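Local coordinates for protein putative methyltransferase (Emericella variicolor, PDB 7DMB) that probably transfers methyl groups from S-adenosylmethionine as a trans-acting enzyme in the biosynthesis of the polyketide calbistrin, and binds S-adenosyl-L-homocysteine, at residues A[211-216]-A[232-237]; A[91-96]-A[316-321]; A[364-367]-A[372-375]. All coordinates share one frame; numbering follows the deposited sequence.

Contact 1: A[211-216]-A[232-237]. With SAH (S-adenosyl-L-homocysteine), chain C.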
loop_
_atom_site.group_PDB
_atom_site.type_symbol
_atom_site.label_atom_id
_atom_site.label_comp_id
_atom_site.label_asym_id
_atom_site.label_seq_id
_atom_site.Cartn_x
_atom_site.Cartn_y
_atom_site.Cartn_z
ATOM N N GLY A 211 -6.399 -7.075 -1.590
ATOM C CA GLY A 211 -6.111 -6.480 -2.888
ATOM C C GLY A 211 -4.910 -7.106 -3.566
ATOM O O GLY A 211 -4.929 -7.382 -4.767
ATOM N N THR A 212 -3.848 -7.348 -2.800
ATOM C CA THR A 212 -2.681 -8.010 -3.365
ATOM C C THR A 212 -2.858 -9.529 -3.414
ATOM O O THR A 212 -2.399 -10.174 -4.364
ATOM C CB THR A 212 -1.438 -7.614 -2.569
ATOM O OG1 THR A 212 -1.266 -6.195 -2.656
ATOM C CG2 THR A 212 -0.206 -8.308 -3.129
ATOM N N THR A 213 -3.536 -10.108 -2.421
ATOM C CA THR A 213 -3.847 -11.535 -2.463
ATOM C C THR A 213 -4.479 -11.934 -3.792
ATOM O O THR A 213 -4.157 -12.990 -4.356
ATOM C CB THR A 213 -4.794 -11.893 -1.320
ATOM O OG1 THR A 213 -4.485 -11.089 -0.176
ATOM C CG2 THR A 213 -4.681 -13.390 -0.953
ATOM N N ALA A 214 -5.391 -11.097 -4.301
ATOM C CA ALA A 214 -6.119 -11.402 -5.531
ATOM C C ALA A 214 -5.196 -11.473 -6.737
ATOM O O ALA A 214 -5.334 -12.378 -7.569
ATOM C CB ALA A 214 -7.205 -10.356 -5.771
ATOM N N ARG A 215 -4.275 -10.505 -6.873
ATOM C CA ARG A 215 -3.317 -10.577 -7.971
ATOM C C ARG A 215 -2.415 -11.807 -7.846
ATOM O O ARG A 215 -2.104 -12.460 -8.849
ATOM C CB ARG A 215 -2.457 -9.318 -8.044
ATOM C CG ARG A 215 -3.059 -7.951 -7.679
ATOM C CD ARG A 215 -4.452 -7.676 -8.193
ATOM N NE ARG A 215 -4.665 -8.154 -9.547
ATOM C CZ ARG A 215 -5.864 -8.439 -10.040
ATOM N NH1 ARG A 215 -6.946 -8.277 -9.261
ATOM N NH2 ARG A 215 -5.968 -8.896 -11.291
ATOM N N VAL A 216 -1.983 -12.129 -6.623
ATOM C CA VAL A 216 -1.003 -13.192 -6.411
ATOM C C VAL A 216 -1.605 -14.545 -6.777
ATOM O O VAL A 216 -0.937 -15.385 -7.387
ATOM C CB VAL A 216 -0.491 -13.147 -4.952
ATOM C CG1 VAL A 216 0.227 -14.459 -4.549
ATOM C CG2 VAL A 216 0.453 -11.932 -4.743
ATOM N N TYR A 232 -1.317 -21.497 0.900
ATOM C CA TYR A 232 -1.327 -20.039 1.023
ATOM C C TYR A 232 -1.837 -19.684 2.413
ATOM O O TYR A 232 -3.007 -19.928 2.725
ATOM C CB TYR A 232 -2.195 -19.392 -0.063
ATOM C CG TYR A 232 -1.951 -17.906 -0.255
ATOM C CD1 TYR A 232 -1.328 -17.434 -1.404
ATOM C CD2 TYR A 232 -2.336 -16.977 0.716
ATOM C CE1 TYR A 232 -1.087 -16.089 -1.588
ATOM C CE2 TYR A 232 -2.087 -15.614 0.539
ATOM C CZ TYR A 232 -1.471 -15.177 -0.619
ATOM O OH TYR A 232 -1.220 -13.834 -0.826
ATOM N N VAL A 233 -0.973 -19.108 3.245
ATOM C CA VAL A 233 -1.363 -18.634 4.572
ATOM C C VAL A 233 -1.688 -17.144 4.456
ATOM O O VAL A 233 -0.802 -16.304 4.297
ATOM C CB VAL A 233 -0.284 -18.911 5.621
ATOM C CG1 VAL A 233 -0.783 -18.494 6.983
ATOM C CG2 VAL A 233 0.115 -20.413 5.611
ATOM N N PHE A 234 -2.980 -16.832 4.492
ATOM C CA PHE A 234 -3.503 -15.468 4.510
ATOM C C PHE A 234 -3.501 -14.974 5.952
ATOM O O PHE A 234 -4.191 -15.549 6.801
ATOM C CB PHE A 234 -4.917 -15.481 3.922
ATOM C CG PHE A 234 -5.593 -14.120 3.795
ATOM C CD1 PHE A 234 -5.817 -13.566 2.547
ATOM C CD2 PHE A 234 -6.072 -13.442 4.911
ATOM C CE1 PHE A 234 -6.465 -12.336 2.410
ATOM C CE2 PHE A 234 -6.721 -12.221 4.787
ATOM C CZ PHE A 234 -6.913 -11.662 3.536
ATOM N N THR A 235 -2.706 -13.946 6.253
ATOM C CA THR A 235 -2.673 -13.423 7.614
ATOM C C THR A 235 -2.904 -11.922 7.628
ATOM O O THR A 235 -2.698 -11.212 6.636
ATOM C CB THR A 235 -1.356 -13.742 8.371
ATOM O OG1 THR A 235 -0.259 -12.978 7.842
ATOM C CG2 THR A 235 -1.041 -15.233 8.293
ATOM N N ASP A 236 -3.356 -11.467 8.792
ATOM C CA ASP A 236 -3.493 -10.059 9.119
ATOM C C ASP A 236 -3.317 -9.968 10.623
ATOM O O ASP A 236 -3.379 -10.978 11.332
ATOM C CB ASP A 236 -4.854 -9.482 8.668
ATOM C CG ASP A 236 -4.861 -7.946 8.606
ATOM O OD1 ASP A 236 -5.162 -7.308 9.640
ATOM O OD2 ASP A 236 -4.550 -7.385 7.531
ATOM N N ILE A 237 -3.063 -8.758 11.111
ATOM C CA ILE A 237 -3.092 -8.589 12.555
ATOM C C ILE A 237 -4.518 -8.651 13.084
ATOM O O ILE A 237 -4.733 -8.951 14.266
ATOM C CB ILE A 237 -2.427 -7.263 12.958
ATOM C CG1 ILE A 237 -2.058 -7.285 14.447
ATOM C CG2 ILE A 237 -3.336 -6.087 12.604
ATOM C CD1 ILE A 237 -1.273 -6.057 14.923
HETATM N N SAH C . -2.800 -5.488 2.200
HETATM C CA SAH C . -3.883 -4.496 2.446
HETATM C CB SAH C . -3.439 -3.070 2.104
HETATM C CG SAH C . -2.634 -2.420 3.209
HETATM S SD SAH C . -3.600 -2.012 4.696
HETATM C C SAH C . -5.110 -4.871 1.612
HETATM O O SAH C . -6.219 -4.761 2.176
HETATM O OXT SAH C . -4.908 -5.284 0.445
HETATM C "C5'" SAH C . -2.505 -2.632 5.999
HETATM C "C4'" SAH C . -2.974 -3.959 6.554
HETATM O "O4'" SAH C . -1.959 -4.479 7.448
HETATM C "C3'" SAH C . -4.267 -3.869 7.369
HETATM O "O3'" SAH C . -5.155 -4.900 6.960
HETATM C "C2'" SAH C . -3.781 -4.020 8.815
HETATM O "O2'" SAH C . -4.709 -4.619 9.694
HETATM C "C1'" SAH C . -2.556 -4.908 8.646
HETATM N N9 SAH C . -1.581 -4.741 9.719
HETATM C C8 SAH C . -1.320 -3.572 10.388
HETATM N N7 SAH C . -0.391 -3.688 11.302
HETATM C C5 SAH C . -0.021 -5.022 11.246
HETATM C C6 SAH C . 0.924 -5.771 11.974
HETATM N N6 SAH C . 1.682 -5.259 12.939
HETATM N N1 SAH C . 1.049 -7.086 11.668
HETATM C C2 SAH C . 0.278 -7.592 10.697
HETATM N N3 SAH C . -0.636 -6.985 9.946
HETATM C C4 SAH C . -0.746 -5.685 10.270
#
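T213 meets Y232 and F234 inside the first beta-alpha-beta unit of a Rossmann-like methyltransferase fold, where helix 211-220 lies back over strand 229-236. The axes of helix 211-216 and strand 232-236 run nearly antiparallel, at 168°. CB of T213 is equally near, at 4.1 Å, to OH of Y232 and CE1 of F234, and from it the side chain divides. OG1, lying beside the backbone N, comes within 3.5 Å of CE1 of F234, but its hydrogen bond goes to OE1 of E204 on the neighbouring strand. CG2, anti to the backbone N, drops into the angle between the aromatics, 3.5 Å from OH of Y232 and 3.7 Å from CD1 of F234. Threonine suits this place because its hydroxyl can reach E204 while its methyl packs on the aromatics. The hydroxyl of Y232 also bonds to OE1 of E204, so one oxygen partners both this phenol and the threonine. One turn further along the helix, V216 lays CG1 against the edge of the tyrosine ring, near its plane, 3.6 Å from CE1. The ends of the two segments turn to the bound SAH. G211, part of what looks like a glycine-rich Rossmann loop, gives its amide to the carboxylate at OXT, where the lack of a side chain probably leaves the N-H easy to approach. Further along the chain from F234, D236 takes both ribose hydroxyls, and G208 N adds a weak bond to OD2. O2' of SAH donates to OD1 of D236 at 2.7 Å and O3' to OD2 at 2.6 Å.

Contact 2: A[91-96]-A[316-321]; sequences RNWLAS and PGKYVD
W93 reaches from helix 85-101 to the start of helix 319-324 and presents the six-membered end of its indole to K318 and D321. Its CG is anti to the backbone N (chi1 170°), which carries the ring out from the helix toward the other segment. The lysine comes in at the indole's edge, near the ring plane: CG of K318 lies 3.4 Å from CZ2 of W93, and the two side chains cross at a slant. D321 approaches differently, roughly at right angles, with CB 3.5 Å from the same CZ2. Its carboxylate plane is turned 26° from the indole, while OD1 bonds to NE1 of W330. Tryptophan suits this place because its long, flat ring reaches across and puts its six-membered end against methylenes whose charged ends lie elsewhere. The bend at chi2 of K318 (46°) leads its chain away from the tryptophan, and NZ makes a weak bond to O of P316. K318 is also the N-cap residue of its helix, and D321 follows three positions later, so both face the same ring. The contact lies near the surface, away from the SAH pocket. Beside it, L94 turns to helix 56-79, and Y319 packs on I62 and W66 of that same helix.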
loop_
_atom_site.group_PDB
_atom_site.type_symbol
_atom_site.label_atom_id
_atom_site.label_comp_id
_atom_site.label_asym_id
_atom_site.label_seq_id
_atom_site.Cartn_x
_atom_site.Cartn_y
_atom_site.Cartn_z
ATOM N N ARG A 91 -4.304 18.837 11.095
ATOM C CA ARG A 91 -4.729 20.209 10.823
ATOM C C ARG A 91 -3.527 21.106 10.511
ATOM O O ARG A 91 -3.518 21.828 9.505
ATOM C CB ARG A 91 -5.527 20.764 12.010
ATOM C CG ARG A 91 -5.791 22.279 11.927
ATOM C CD ARG A 91 -6.916 22.783 12.851
ATOM N NE ARG A 91 -6.566 22.730 14.271
ATOM C CZ ARG A 91 -7.446 22.822 15.267
ATOM N NH1 ARG A 91 -8.736 22.996 15.011
ATOM N NH2 ARG A 91 -7.030 22.740 16.527
ATOM N N ASN A 92 -2.492 21.057 11.358
ATOM C CA ASN A 92 -1.295 21.862 11.125
ATOM C C ASN A 92 -0.627 21.487 9.810
ATOM O O ASN A 92 -0.260 22.362 9.018
ATOM C CB ASN A 92 -0.311 21.697 12.286
ATOM C CG ASN A 92 -0.792 22.374 13.560
ATOM O OD1 ASN A 92 -1.656 23.263 13.530
ATOM N ND2 ASN A 92 -0.230 21.960 14.690
ATOM N N TRP A 93 -0.446 20.180 9.569
ATOM C CA TRP A 93 0.110 19.731 8.294
ATOM C C TRP A 93 -0.741 20.201 7.120
ATOM O O TRP A 93 -0.211 20.701 6.120
ATOM C CB TRP A 93 0.243 18.201 8.260
ATOM C CG TRP A 93 0.589 17.723 6.876
ATOM C CD1 TRP A 93 1.817 17.768 6.279
ATOM C CD2 TRP A 93 -0.311 17.192 5.896
ATOM N NE1 TRP A 93 1.742 17.278 5.000
ATOM C CE2 TRP A 93 0.446 16.923 4.736
ATOM C CE3 TRP A 93 -1.678 16.915 5.887
ATOM C CZ2 TRP A 93 -0.118 16.387 3.583
ATOM C CZ3 TRP A 93 -2.236 16.366 4.736
ATOM C CH2 TRP A 93 -1.458 16.111 3.604
ATOM N N LEU A 94 -2.062 20.045 7.211
ATOM C CA LEU A 94 -2.905 20.414 6.077
ATOM C C LEU A 94 -2.858 21.918 5.808
ATOM O O LEU A 94 -2.839 22.330 4.647
ATOM C CB LEU A 94 -4.346 19.946 6.294
ATOM C CG LEU A 94 -5.132 19.780 4.984
ATOM C CD1 LEU A 94 -4.367 18.947 4.009
ATOM C CD2 LEU A 94 -6.494 19.184 5.222
ATOM N N ALA A 95 -2.828 22.747 6.860
ATOM C CA ALA A 95 -2.667 24.192 6.675
ATOM C C ALA A 95 -1.379 24.521 5.932
ATOM O O ALA A 95 -1.346 25.454 5.123
ATOM C CB ALA A 95 -2.673 24.922 8.021
ATOM N N SER A 96 -0.305 23.776 6.200
ATOM C CA SER A 96 0.959 24.068 5.534
ATOM C C SER A 96 0.931 23.625 4.074
ATOM O O SER A 96 1.494 24.297 3.203
ATOM C CB SER A 96 2.111 23.413 6.292
ATOM O OG SER A 96 2.296 22.077 5.871
ATOM N N PRO A 316 6.066 10.690 -4.307
ATOM C CA PRO A 316 6.574 12.016 -3.908
ATOM C C PRO A 316 5.489 12.929 -3.363
ATOM O O PRO A 316 5.781 13.792 -2.524
ATOM C CB PRO A 316 7.181 12.567 -5.207
ATOM C CG PRO A 316 6.455 11.850 -6.295
ATOM C CD PRO A 316 6.177 10.457 -5.755
ATOM N N GLY A 317 4.243 12.764 -3.803
ATOM C CA GLY A 317 3.166 13.635 -3.375
ATOM C C GLY A 317 2.485 13.139 -2.108
ATOM O O GLY A 317 2.872 12.138 -1.501
ATOM N N LYS A 318 1.417 13.848 -1.732
ATOM C CA LYS A 318 0.870 13.767 -0.382
ATOM C C LYS A 318 -0.549 13.199 -0.342
ATOM O O LYS A 318 -1.278 13.452 0.625
ATOM C CB LYS A 318 0.894 15.151 0.275
ATOM C CG LYS A 318 2.119 15.471 1.137
ATOM C CD LYS A 318 3.417 15.094 0.477
ATOM C CE LYS A 318 4.497 14.815 1.520
ATOM N NZ LYS A 318 5.750 14.283 0.906
ATOM N N TYR A 319 -0.963 12.453 -1.372
ATOM C CA TYR A 319 -2.322 11.919 -1.380
ATOM C C TYR A 319 -2.526 10.949 -0.224
ATOM O O TYR A 319 -3.588 10.938 0.408
ATOM C CB TYR A 319 -2.626 11.253 -2.729
ATOM C CG TYR A 319 -3.964 10.523 -2.799
ATOM C CD1 TYR A 319 -5.157 11.211 -2.688
ATOM C CD2 TYR A 319 -4.023 9.139 -2.993
ATOM C CE1 TYR A 319 -6.370 10.566 -2.753
ATOM C CE2 TYR A 319 -5.252 8.476 -3.061
ATOM C CZ TYR A 319 -6.416 9.199 -2.943
ATOM O OH TYR A 319 -7.637 8.573 -2.996
ATOM N N VAL A 320 -1.510 10.144 0.090
ATOM C CA VAL A 320 -1.651 9.185 1.183
ATOM C C VAL A 320 -1.639 9.903 2.529
ATOM O O VAL A 320 -2.399 9.548 3.436
ATOM C CB VAL A 320 -0.566 8.094 1.092
ATOM C CG1 VAL A 320 -0.892 6.952 2.039
ATOM C CG2 VAL A 320 -0.518 7.558 -0.330
ATOM N N ASP A 321 -0.795 10.933 2.676
ATOM C CA ASP A 321 -0.845 11.766 3.871
ATOM C C ASP A 321 -2.241 12.328 4.083
ATOM O O ASP A 321 -2.761 12.322 5.204
ATOM C CB ASP A 321 0.163 12.918 3.778
ATOM C CG ASP A 321 1.564 12.439 3.517
ATOM O OD1 ASP A 321 2.389 12.500 4.448
ATOM O OD2 ASP A 321 1.832 11.991 2.382
#

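Contact 3: A[364-367]-A[372-375]; sequences VGLD and FYYN
The connection between the last two strands of the seven-stranded sheet, 358-366 and 375-382, is held by the carboxylate of D367, which receives two successive backbone amides. N of Y374 donates to OD1 of D367 at 2.8 Å, on the syn lone pair, with an N-H...O angle of 160°. N of N375 reaches OD2 of D367 at 2.9 Å from well above the carboxylate plane (61°). The torsion behind this is chi1 of 71°, which sets CG of D367 between its own N and carbonyl carbon and swings the acid over to the returning chain. Aspartate fits here: its side chain is short, and its two oxygens can serve two adjacent N-H groups. The strands are antiparallel neighbours at one margin of the methyltransferase sheet, and a backbone bond from N of D367 to O of N375, 3.2 Å long, joins them at the turn. One water donates to OD2 of D367 and accepts from ND2 of N375, whose OD1 is bonded to N283. On the apolar side L366 makes a CH-pi contact: its CD1 sits over one face of the Y373 ring, 3.9 Å from the centroid, while the phenol's OH bonds to S314.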
loop_
_atom_site.group_PDB
_atom_site.type_symbol
_atom_site.label_atom_id
_atom_site.label_comp_id
_atom_site.label_asym_id
_atom_site.label_seq_id
_atom_site.Cartn_x
_atom_site.Cartn_y
_atom_site.Cartn_z
ATOM N N VAL A 364 13.785 -4.501 -7.949
ATOM C CA VAL A 364 12.757 -3.489 -7.695
ATOM C C VAL A 364 12.146 -3.069 -9.021
ATOM O O VAL A 364 12.864 -2.789 -9.987
ATOM C CB VAL A 364 13.277 -2.243 -6.952
ATOM C CG1 VAL A 364 12.098 -1.394 -6.517
ATOM C CG2 VAL A 364 14.069 -2.617 -5.755
ATOM N N GLY A 365 10.820 -3.026 -9.062
ATOM C CA GLY A 365 10.099 -2.425 -10.165
ATOM C C GLY A 365 9.045 -1.456 -9.660
ATOM O O GLY A 365 8.270 -1.781 -8.753
ATOM N N LEU A 366 8.996 -0.267 -10.237
ATOM C CA LEU A 366 8.028 0.723 -9.805
ATOM C C LEU A 366 6.735 0.565 -10.601
ATOM O O LEU A 366 6.722 0.032 -11.710
ATOM C CB LEU A 366 8.595 2.139 -9.963
ATOM C CG LEU A 366 9.954 2.417 -9.306
ATOM C CD1 LEU A 366 10.379 3.864 -9.528
ATOM C CD2 LEU A 366 9.967 2.077 -7.809
ATOM N N ASP A 367 5.638 1.017 -10.013
ATOM C CA ASP A 367 4.342 0.923 -10.668
ATOM C C ASP A 367 4.096 2.056 -11.673
ATOM O O ASP A 367 2.974 2.198 -12.174
ATOM C CB ASP A 367 3.237 0.874 -9.609
ATOM C CG ASP A 367 3.025 2.203 -8.885
ATOM O OD1 ASP A 367 3.738 3.215 -9.152
ATOM O OD2 ASP A 367 2.111 2.220 -8.025
ATOM N N PHE A 372 6.788 10.036 -10.647
ATOM C CA PHE A 372 5.404 10.024 -10.164
ATOM C C PHE A 372 4.880 8.590 -10.187
ATOM O O PHE A 372 4.081 8.186 -11.032
ATOM C CB PHE A 372 4.538 10.995 -10.967
ATOM C CG PHE A 372 4.813 12.446 -10.633
ATOM C CD1 PHE A 372 5.248 13.333 -11.600
ATOM C CD2 PHE A 372 4.666 12.907 -9.330
ATOM C CE1 PHE A 372 5.507 14.668 -11.285
ATOM C CE2 PHE A 372 4.927 14.243 -9.001
ATOM C CZ PHE A 372 5.348 15.119 -9.980
ATOM N N TYR A 373 5.361 7.817 -9.224
ATOM C CA TYR A 373 4.913 6.459 -8.979
ATOM C C TYR A 373 4.300 6.417 -7.585
ATOM O O TYR A 373 4.445 7.357 -6.794
ATOM C CB TYR A 373 6.076 5.464 -9.121
ATOM C CG TYR A 373 7.047 5.469 -7.967
ATOM C CD1 TYR A 373 6.874 4.622 -6.866
ATOM C CD2 TYR A 373 8.138 6.332 -7.959
ATOM C CE1 TYR A 373 7.766 4.639 -5.798
ATOM C CE2 TYR A 373 9.033 6.353 -6.895
ATOM C CZ TYR A 373 8.850 5.517 -5.818
ATOM O OH TYR A 373 9.758 5.576 -4.774
ATOM N N TYR A 374 3.583 5.330 -7.285
ATOM C CA TYR A 374 3.034 5.150 -5.946
ATOM C C TYR A 374 3.726 4.025 -5.185
ATOM O O TYR A 374 4.360 4.289 -4.156
ATOM C CB TYR A 374 1.506 4.944 -6.022
ATOM C CG TYR A 374 0.768 6.274 -5.909
ATOM C CD1 TYR A 374 0.360 6.766 -4.667
ATOM C CD2 TYR A 374 0.522 7.063 -7.039
ATOM C CE1 TYR A 374 -0.306 7.989 -4.554
ATOM C CE2 TYR A 374 -0.130 8.300 -6.930
ATOM C CZ TYR A 374 -0.543 8.754 -5.686
ATOM O OH TYR A 374 -1.193 9.964 -5.560
ATOM N N ASN A 375 3.681 2.792 -5.700
ATOM C CA ASN A 375 4.259 1.617 -5.054
ATOM C C ASN A 375 5.623 1.254 -5.648
ATOM O O ASN A 375 5.794 1.219 -6.873
ATOM C CB ASN A 375 3.332 0.413 -5.219
ATOM C CG ASN A 375 2.297 0.304 -4.133
ATOM O OD1 ASN A 375 2.571 0.558 -2.972
ATOM N ND2 ASN A 375 1.098 -0.123 -4.502
HETATM O O HOH W 1 0.943 -0.152 -7.579
#

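From the N terminus, the first segment met is 91-96, in helix 85-101, and contact 2 is left open there for 219 residues. Within that long loop contact 1 closes a short one, from helix 211-220 to strand 229-236, so it is nested inside contact 2; their centres lie about 29 Å apart, on opposite sides of the chain's centre. Contact 2 then closes at 316-321 and ties helix 85-101 to the loop and helix that follow strand 306-313 of the sheet. Contact 3 follows in series as a tight local closure between the last two strands. It reaches the same sheet as contact 1 and touches contact 2 directly: CB of Y319 packs 3.4 Å from OH of Y374, and P316 meets F372.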